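Local coordinates for diadenosine tetraphosphatase, putative (Trypanosoma brucei, PDB 2QJC), which probably cleaves dinucleoside tetraphosphates such as diadenosine tetraphosphate symmetrically, as a manganese-binding phosphoesterase of the calcineurin-like family, at residues 36-41 against 241-245; 85-90 against 108-112; 144-148 against 175-179. All coordinates share one frame; numbering follows the deposited sequence.

Contact 1. Residues 36-41 against 241-245; sequences DLLRAV and IISVP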
loop_
_atom_site.group_PDB
_atom_site.type_symbol
_atom_site.label_atom_id
_atom_site.label_comp_id
_atom_site.label_asym_id
_atom_site.label_seq_id
_atom_site.Cartn_x
_atom_site.Cartn_y
_atom_site.Cartn_z
ATOM N N ASP A 36 -17.254 -2.635 -2.231
ATOM C CA ASP A 36 -17.756 -1.947 -3.415
ATOM C C ASP A 36 -16.704 -1.968 -4.518
ATOM O O ASP A 36 -17.029 -2.142 -5.692
ATOM C CB ASP A 36 -18.113 -0.496 -3.097
ATOM C CG ASP A 36 -18.955 -0.362 -1.845
ATOM O OD1 ASP A 36 -19.867 -1.192 -1.636
ATOM O OD2 ASP A 36 -18.707 0.587 -1.069
ATOM N N LEU A 37 -15.443 -1.792 -4.139
ATOM C CA LEU A 37 -14.366 -1.793 -5.122
ATOM C C LEU A 37 -14.224 -3.171 -5.771
ATOM O O LEU A 37 -13.995 -3.274 -6.976
ATOM C CB LEU A 37 -13.038 -1.382 -4.471
ATOM C CG LEU A 37 -11.835 -1.327 -5.426
ATOM C CD1 LEU A 37 -12.137 -0.404 -6.594
ATOM C CD2 LEU A 37 -10.603 -0.849 -4.682
ATOM N N LEU A 38 -14.363 -4.226 -4.974
ATOM C CA LEU A 38 -14.247 -5.578 -5.504
ATOM C C LEU A 38 -15.350 -5.851 -6.526
ATOM O O LEU A 38 -15.108 -6.489 -7.560
ATOM C CB LEU A 38 -14.285 -6.595 -4.364
ATOM C CG LEU A 38 -13.061 -6.526 -3.440
ATOM C CD1 LEU A 38 -13.199 -7.549 -2.328
ATOM C CD2 LEU A 38 -11.783 -6.778 -4.237
ATOM N N ARG A 39 -16.559 -5.367 -6.242
ATOM C CA ARG A 39 -17.669 -5.523 -7.176
ATOM C C ARG A 39 -17.383 -4.645 -8.385
ATOM O O ARG A 39 -17.718 -4.998 -9.516
ATOM C CB ARG A 39 -19.001 -5.085 -6.547
ATOM C CG ARG A 39 -19.604 -6.086 -5.573
ATOM C CD ARG A 39 -21.028 -5.696 -5.197
ATOM N NE ARG A 39 -21.073 -4.500 -4.360
ATOM C CZ ARG A 39 -20.817 -4.491 -3.059
ATOM N NH1 ARG A 39 -20.498 -5.612 -2.431
ATOM N NH2 ARG A 39 -20.880 -3.358 -2.386
ATOM N N ALA A 40 -16.753 -3.499 -8.138
ATOM C CA ALA A 40 -16.427 -2.553 -9.199
ATOM C C ALA A 40 -15.383 -3.060 -10.202
ATOM O O ALA A 40 -15.242 -2.496 -11.292
ATOM C CB ALA A 40 -15.965 -1.231 -8.589
ATOM N N VAL A 41 -14.643 -4.105 -9.845
ATOM C CA VAL A 41 -13.642 -4.647 -10.764
ATOM C C VAL A 41 -14.017 -6.064 -11.181
ATOM O O VAL A 41 -13.305 -6.698 -11.960
ATOM C CB VAL A 41 -12.220 -4.687 -10.134
ATOM C CG1 VAL A 41 -11.853 -3.319 -9.578
ATOM C CG2 VAL A 41 -12.151 -5.757 -9.055
ATOM N N ILE A 241 -6.871 2.394 -13.850
ATOM C CA ILE A 241 -7.341 2.748 -12.518
ATOM C C ILE A 241 -8.869 2.711 -12.411
ATOM O O ILE A 241 -9.573 3.387 -13.161
ATOM C CB ILE A 241 -6.853 4.169 -12.120
ATOM C CG1 ILE A 241 -5.344 4.293 -12.353
ATOM C CG2 ILE A 241 -7.177 4.448 -10.661
ATOM C CD1 ILE A 241 -4.512 3.319 -11.549
ATOM N N ILE A 242 -9.369 1.901 -11.482
ATOM C CA ILE A 242 -10.800 1.788 -11.224
ATOM C C ILE A 242 -11.023 2.196 -9.768
ATOM O O ILE A 242 -10.347 1.698 -8.869
ATOM C CB ILE A 242 -11.308 0.345 -11.400
ATOM C CG1 ILE A 242 -11.258 -0.055 -12.877
ATOM C CG2 ILE A 242 -12.727 0.221 -10.861
ATOM C CD1 ILE A 242 -11.697 -1.481 -13.130
ATOM N N SER A 243 -11.972 3.099 -9.537
ATOM C CA SER A 243 -12.250 3.559 -8.185
ATOM C C SER A 243 -13.737 3.665 -7.886
ATOM O O SER A 243 -14.575 3.635 -8.786
ATOM C CB SER A 243 -11.603 4.927 -7.952
ATOM O OG SER A 243 -12.213 5.916 -8.765
ATOM N N VAL A 244 -14.042 3.790 -6.600
ATOM C CA VAL A 244 -15.407 3.930 -6.116
ATOM C C VAL A 244 -15.390 5.023 -5.050
ATOM O O VAL A 244 -14.323 5.405 -4.554
ATOM C CB VAL A 244 -15.927 2.625 -5.464
ATOM C CG1 VAL A 244 -15.988 1.513 -6.493
ATOM C CG2 VAL A 244 -15.036 2.232 -4.302
ATOM N N PRO A 245 -16.572 5.547 -4.692
ATOM C CA PRO A 245 -16.686 6.598 -3.676
ATOM C C PRO A 245 -16.083 6.184 -2.333
ATOM O O PRO A 245 -16.229 5.037 -1.911
ATOM C CB PRO A 245 -18.194 6.817 -3.584
ATOM C CG PRO A 245 -18.641 6.574 -5.001
ATOM C CD PRO A 245 -17.869 5.322 -5.361
#
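Leu37 lies over Val244 and Val41 over Ile242 where helix 36-41 crosses strand 241-245, the two short axes coming within 7.9 Å of each other and their N-to-C directions standing 138° apart. Val244 fits its forked side chain against the helix with both branches. CG1 pushes up to the methyl of Ala40, where Val244 CG1 and Ala40 CB are only 3.5 Å apart, tighter than a usual carbon contact, and it also lies 3.9 Å from Asp36 O one helical turn back. The other branch, Val244 CG2, runs beside the base of the leucine, 4.1 Å from Leu37 CB.

The helix is the crossover of a beta-alpha-beta unit: it joins strands 21-24 and 49-52, parallel neighbours in one sheet of the metallophosphoesterase fold, and here it reaches across to the edge strand 240-245 of that same sheet. Leu37 has its CG anti to the backbone N (chi1 -179°), which carries CD1 toward the strand, 3.6 Å from Ile242 O. The same leucine also rests on Leu231 and Ala233 of strand 230-236 and on Val24, so it bridges three strands.

Ile242 covers Ala40 and Val41. Its CG2 packs 3.7 Å from Ala40 O and 3.9 Å from Val41 CG1, while CD1 at the far end of the isoleucine touches the same Val41 methyl at 4.0 Å. Between Ile242 and Val244, Ser243 points away from the helix, and its OG accepts a hydrogen bond from Arg230 NE on the neighbouring strand.

Contact 2. Residues 85-90 against 108-112; sequences KLLKLV and LAPLA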
loop_
_atom_site.group_PDB
_atom_site.type_symbol
_atom_site.label_atom_id
_atom_site.label_comp_id
_atom_site.label_asym_id
_atom_site.label_seq_id
_atom_site.Cartn_x
_atom_site.Cartn_y
_atom_site.Cartn_z
ATOM N N LYS A 85 3.079 0.725 13.152
ATOM C CA LYS A 85 3.008 1.376 14.457
ATOM C C LYS A 85 2.075 0.630 15.396
ATOM O O LYS A 85 2.310 0.595 16.604
ATOM C CB LYS A 85 2.542 2.831 14.326
ATOM C CG LYS A 85 3.498 3.735 13.541
ATOM C CD LYS A 85 3.031 5.188 13.553
ATOM C CE LYS A 85 3.836 6.040 12.587
ATOM N NZ LYS A 85 5.300 5.963 12.856
ATOM N N LEU A 86 1.014 0.037 14.844
ATOM C CA LEU A 86 0.068 -0.716 15.667
ATOM C C LEU A 86 0.751 -1.958 16.235
ATOM O O LEU A 86 0.615 -2.255 17.421
ATOM C CB LEU A 86 -1.165 -1.139 14.856
ATOM C CG LEU A 86 -2.238 -1.917 15.638
ATOM C CD1 LEU A 86 -2.803 -1.036 16.748
ATOM C CD2 LEU A 86 -3.346 -2.368 14.702
ATOM N N LEU A 87 1.483 -2.682 15.390
ATOM C CA LEU A 87 2.186 -3.881 15.842
ATOM C C LEU A 87 3.186 -3.497 16.917
ATOM O O LEU A 87 3.364 -4.210 17.903
ATOM C CB LEU A 87 2.930 -4.560 14.686
ATOM C CG LEU A 87 2.096 -5.323 13.652
ATOM C CD1 LEU A 87 3.023 -5.943 12.614
ATOM C CD2 LEU A 87 1.276 -6.404 14.343
ATOM N N LYS A 88 3.836 -2.356 16.719
ATOM C CA LYS A 88 4.815 -1.866 17.672
ATOM C C LYS A 88 4.151 -1.597 19.024
ATOM O O LYS A 88 4.644 -2.031 20.060
ATOM C CB LYS A 88 5.461 -0.586 17.147
ATOM C CG LYS A 88 6.710 -0.178 17.905
ATOM C CD LYS A 88 7.199 1.194 17.478
ATOM C CE LYS A 88 8.527 1.527 18.144
ATOM N NZ LYS A 88 8.462 1.402 19.626
ATOM N N LEU A 89 3.027 -0.885 19.005
ATOM C CA LEU A 89 2.295 -0.564 20.226
ATOM C C LEU A 89 1.755 -1.793 20.938
ATOM O O LEU A 89 1.664 -1.816 22.167
ATOM C CB LEU A 89 1.134 0.383 19.923
ATOM C CG LEU A 89 1.453 1.877 19.912
ATOM C CD1 LEU A 89 0.192 2.671 19.579
ATOM C CD2 LEU A 89 2.003 2.284 21.280
ATOM N N VAL A 90 1.395 -2.809 20.161
ATOM C CA VAL A 90 0.866 -4.045 20.711
ATOM C C VAL A 90 1.959 -4.850 21.400
ATOM O O VAL A 90 1.798 -5.276 22.547
ATOM C CB VAL A 90 0.225 -4.922 19.606
ATOM C CG1 VAL A 90 -0.224 -6.253 20.193
ATOM C CG2 VAL A 90 -0.957 -4.190 18.979
ATOM N N LEU A 108 -4.088 4.660 17.716
ATOM C CA LEU A 108 -3.704 3.258 17.671
ATOM C C LEU A 108 -3.777 2.590 19.040
ATOM O O LEU A 108 -3.841 1.365 19.126
ATOM C CB LEU A 108 -2.292 3.124 17.100
ATOM C CG LEU A 108 -2.153 3.628 15.662
ATOM C CD1 LEU A 108 -0.689 3.615 15.253
ATOM C CD2 LEU A 108 -2.993 2.761 14.727
ATOM N N ALA A 109 -3.766 3.392 20.103
ATOM C CA ALA A 109 -3.831 2.852 21.462
ATOM C C ALA A 109 -5.099 2.023 21.653
ATOM O O ALA A 109 -5.031 0.843 22.001
ATOM C CB ALA A 109 -3.774 3.981 22.483
ATOM N N PRO A 110 -6.276 2.623 21.426
ATOM C CA PRO A 110 -7.522 1.865 21.590
ATOM C C PRO A 110 -7.515 0.580 20.744
ATOM O O PRO A 110 -7.985 -0.468 21.179
ATOM C CB PRO A 110 -8.584 2.855 21.118
ATOM C CG PRO A 110 -7.994 4.177 21.487
ATOM C CD PRO A 110 -6.560 4.022 21.058
ATOM N N LEU A 111 -6.978 0.677 19.530
ATOM C CA LEU A 111 -6.907 -0.470 18.627
ATOM C C LEU A 111 -5.954 -1.547 19.141
ATOM O O LEU A 111 -6.227 -2.741 19.018
ATOM C CB LEU A 111 -6.462 -0.007 17.237
ATOM C CG LEU A 111 -7.500 -0.018 16.111
ATOM C CD1 LEU A 111 -8.864 0.424 16.623
ATOM C CD2 LEU A 111 -7.007 0.895 14.991
ATOM N N ALA A 112 -4.838 -1.118 19.716
ATOM C CA ALA A 112 -3.851 -2.048 20.245
ATOM C C ALA A 112 -4.417 -2.904 21.385
ATOM O O ALA A 112 -4.102 -4.083 21.497
ATOM C CB ALA A 112 -2.627 -1.278 20.728
#
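Leu86 and Leu108 enter the interface with different first torsions: Leu86 holds CG anti to its own nitrogen (chi1 -179°), carrying CD1 out to the partner helix, whereas Leu108 turns CG anti to its carbonyl carbon (chi1 -62°), which sends its CD1 across to the start of segment 85-90. They meet in a small apolar helix-helix packing, the short axes crossing at 60° and 9.1 Å apart. Helix 81-91 is the one that begins at Asn81, a manganese ligand within the Gly-Asn-His-Asp signature of the calcineurin-like phosphoesterases, so the Lys85 end of the contact lies near the metal site; the side chain of Lys85 is about 8 Å from a bound manganese ion.

Leu86 is the buried member. Its CD1 methyl settles on the backbone of the second helix, 3.5 Å from Leu108 O and 3.6 Å from Ala112 N, the two ends of one helical hydrogen bond, and it also meets Leu111 CB at 3.8 Å. Val57, in the loop that follows the metal ligand Asp55, touches the same leucine, and Asn58 touches Leu108 and Leu111.

Leu89 lies one turn along, on the outer side of the interface. It crosses Leu108 at about a right angle, with Leu89 CD1 pressed to Leu108 CB at 3.5 Å. Farther on, Ala112 offers a bare methyl to the end of segment 85-90: Val90 CG2 sits 3.8 Å from Ala112 CB. At the opposite end, next to the metal site, Lys85 takes part through the base of its chain rather than its amine, and the tight approach there is Leu108 CD1 to Lys85 CB, 3.5 Å.

Contact 3. Residues 144-148 against 175-179; sequences LHPQR and VTLTA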
loop_
_atom_site.group_PDB
_atom_site.type_symbol
_atom_site.label_atom_id
_atom_site.label_comp_id
_atom_site.label_asym_id
_atom_site.label_seq_id
_atom_site.Cartn_x
_atom_site.Cartn_y
_atom_site.Cartn_z
ATOM N N LEU A 144 10.080 3.699 -3.090
ATOM C CA LEU A 144 11.373 3.019 -3.097
ATOM C C LEU A 144 12.466 4.060 -3.323
ATOM O O LEU A 144 12.269 5.023 -4.063
ATOM C CB LEU A 144 11.432 1.981 -4.220
ATOM C CG LEU A 144 10.508 0.757 -4.128
ATOM C CD1 LEU A 144 10.614 -0.048 -5.413
ATOM C CD2 LEU A 144 10.901 -0.106 -2.933
ATOM N N HIS A 145 13.610 3.888 -2.675
ATOM C CA HIS A 145 14.703 4.836 -2.876
ATOM C C HIS A 145 15.302 4.495 -4.242
ATOM O O HIS A 145 15.804 3.391 -4.454
ATOM C CB HIS A 145 15.751 4.704 -1.771
ATOM C CG HIS A 145 16.717 5.846 -1.726
ATOM N ND1 HIS A 145 17.539 6.168 -2.787
ATOM C CD2 HIS A 145 16.959 6.773 -0.769
ATOM C CE1 HIS A 145 18.242 7.244 -2.485
ATOM N NE2 HIS A 145 17.908 7.631 -1.267
ATOM N N PRO A 146 15.247 5.443 -5.192
ATOM C CA PRO A 146 15.775 5.238 -6.546
ATOM C C PRO A 146 17.277 5.018 -6.685
ATOM O O PRO A 146 17.766 4.826 -7.799
ATOM C CB PRO A 146 15.307 6.486 -7.286
ATOM C CG PRO A 146 15.345 7.532 -6.200
ATOM C CD PRO A 146 14.717 6.809 -5.037
ATOM N N GLN A 147 18.014 5.035 -5.579
ATOM C CA GLN A 147 19.459 4.832 -5.664
ATOM C C GLN A 147 19.935 3.618 -4.879
ATOM O O GLN A 147 21.139 3.381 -4.757
ATOM C CB GLN A 147 20.209 6.091 -5.193
ATOM C CG GLN A 147 19.813 7.353 -5.947
ATOM C CD GLN A 147 20.644 8.570 -5.560
ATOM O OE1 GLN A 147 20.890 8.825 -4.379
ATOM N NE2 GLN A 147 21.060 9.342 -6.560
ATOM N N ARG A 148 18.992 2.849 -4.345
ATOM C CA ARG A 148 19.330 1.647 -3.588
ATOM C C ARG A 148 18.721 0.419 -4.260
ATOM O O ARG A 148 17.643 0.499 -4.855
ATOM C CB ARG A 148 18.792 1.716 -2.156
ATOM C CG ARG A 148 19.129 2.979 -1.372
ATOM C CD ARG A 148 18.555 2.859 0.034
ATOM N NE ARG A 148 18.560 4.124 0.765
ATOM C CZ ARG A 148 19.647 4.705 1.264
ATOM N NH1 ARG A 148 20.837 4.141 1.115
ATOM N NH2 ARG A 148 19.541 5.852 1.917
ATOM N N VAL A 175 22.731 7.281 -3.069
ATOM C CA VAL A 175 23.743 7.779 -2.152
ATOM C C VAL A 175 23.752 9.304 -2.061
ATOM O O VAL A 175 24.328 9.864 -1.124
ATOM C CB VAL A 175 25.156 7.347 -2.586
ATOM C CG1 VAL A 175 25.303 5.831 -2.505
ATOM C CG2 VAL A 175 25.418 7.829 -3.993
ATOM N N THR A 176 23.119 9.978 -3.021
ATOM C CA THR A 176 23.097 11.439 -3.021
ATOM C C THR A 176 21.740 12.082 -2.716
ATOM O O THR A 176 21.618 13.306 -2.676
ATOM C CB THR A 176 23.597 11.991 -4.366
ATOM O OG1 THR A 176 22.631 11.715 -5.390
ATOM C CG2 THR A 176 24.925 11.347 -4.736
ATOM N N LEU A 177 20.724 11.262 -2.490
ATOM C CA LEU A 177 19.395 11.785 -2.198
ATOM C C LEU A 177 18.918 11.298 -0.843
ATOM O O LEU A 177 19.142 10.144 -0.476
ATOM C CB LEU A 177 18.403 11.339 -3.277
ATOM C CG LEU A 177 18.631 11.792 -4.723
ATOM C CD1 LEU A 177 17.711 11.000 -5.648
ATOM C CD2 LEU A 177 18.369 13.283 -4.858
ATOM N N THR A 178 18.261 12.180 -0.096
ATOM C CA THR A 178 17.733 11.820 1.217
ATOM C C THR A 178 16.211 11.677 1.173
ATOM O O THR A 178 15.497 12.605 0.785
ATOM C CB THR A 178 18.098 12.877 2.291
ATOM O OG1 THR A 178 19.520 12.911 2.472
ATOM C CG2 THR A 178 17.438 12.535 3.623
ATOM N N ALA A 179 15.726 10.507 1.570
ATOM C CA ALA A 179 14.293 10.234 1.596
ATOM C C ALA A 179 13.693 10.817 2.864
ATOM O O ALA A 179 14.221 10.614 3.954
ATOM C CB ALA A 179 14.048 8.728 1.555
#
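Gln147 OE1 is gripped by a run of backbone N-H groups at the start of segment 175-179: Val175 N at 2.7 Å and Thr176 N at 2.9 Å, with a weak, bent third bond from Leu177 N. The first two reach the oxygen from the same face of the amide plane. The amide's other end donates instead: Gln147 NE2 bonds to Thr176 OG1 at 3.1 Å, nearly straight (163°) and in the amide plane; both ends being held, the rotation of the amide is fixed.

Gln147 occupies the third position of a type I beta turn, His145 to Arg148, in the loop that follows the metal ligand His141 of the phosphoesterase fold. The turn is thus clipped to the residues leading into strand 177-180, an edge of a small three-stranded antiparallel sheet. Leu177 slips its CD1 beside the glutamine amide and meets Pro146 CG at 4.2 Å.

His145 makes the second clip. With CG anti to the backbone N (chi1 -166°), its ring uses both nitrogens in plane: ND1 accepts from Gln147 N, bracing the turn, and NE2 donates to Leu177 O at 2.9 Å, approaching from above that carbonyl's plane. Arg148, salt-bridged to Glu157, brings its guanidinium, steeply tilted, over one ring face, CZ 3.9 Å above the plane of His145 and displaced toward the rim.

In the fold
From the N terminus the chain runs through strands 11-13 and 21-24 into helix 31-41, whose partner in contact 1 comes some 200 residues later, on strand 240-245. Contacts 2 and 3 both fall within that long loop, one after the other. Contact 2 closes the shorter excursion, joining helix 81-91 to helix 108-114 beside the manganese site. Contact 3 then ties the loop after strand 137-140 to strand 177-180; both of these inner loops have unmodelled parts. None crosses another, and none touches: nearest atoms stay at least about 13 Å apart. Contact 1 fastens a helix to a sheet edge, on the opposite side of the chain's centre from contact 3.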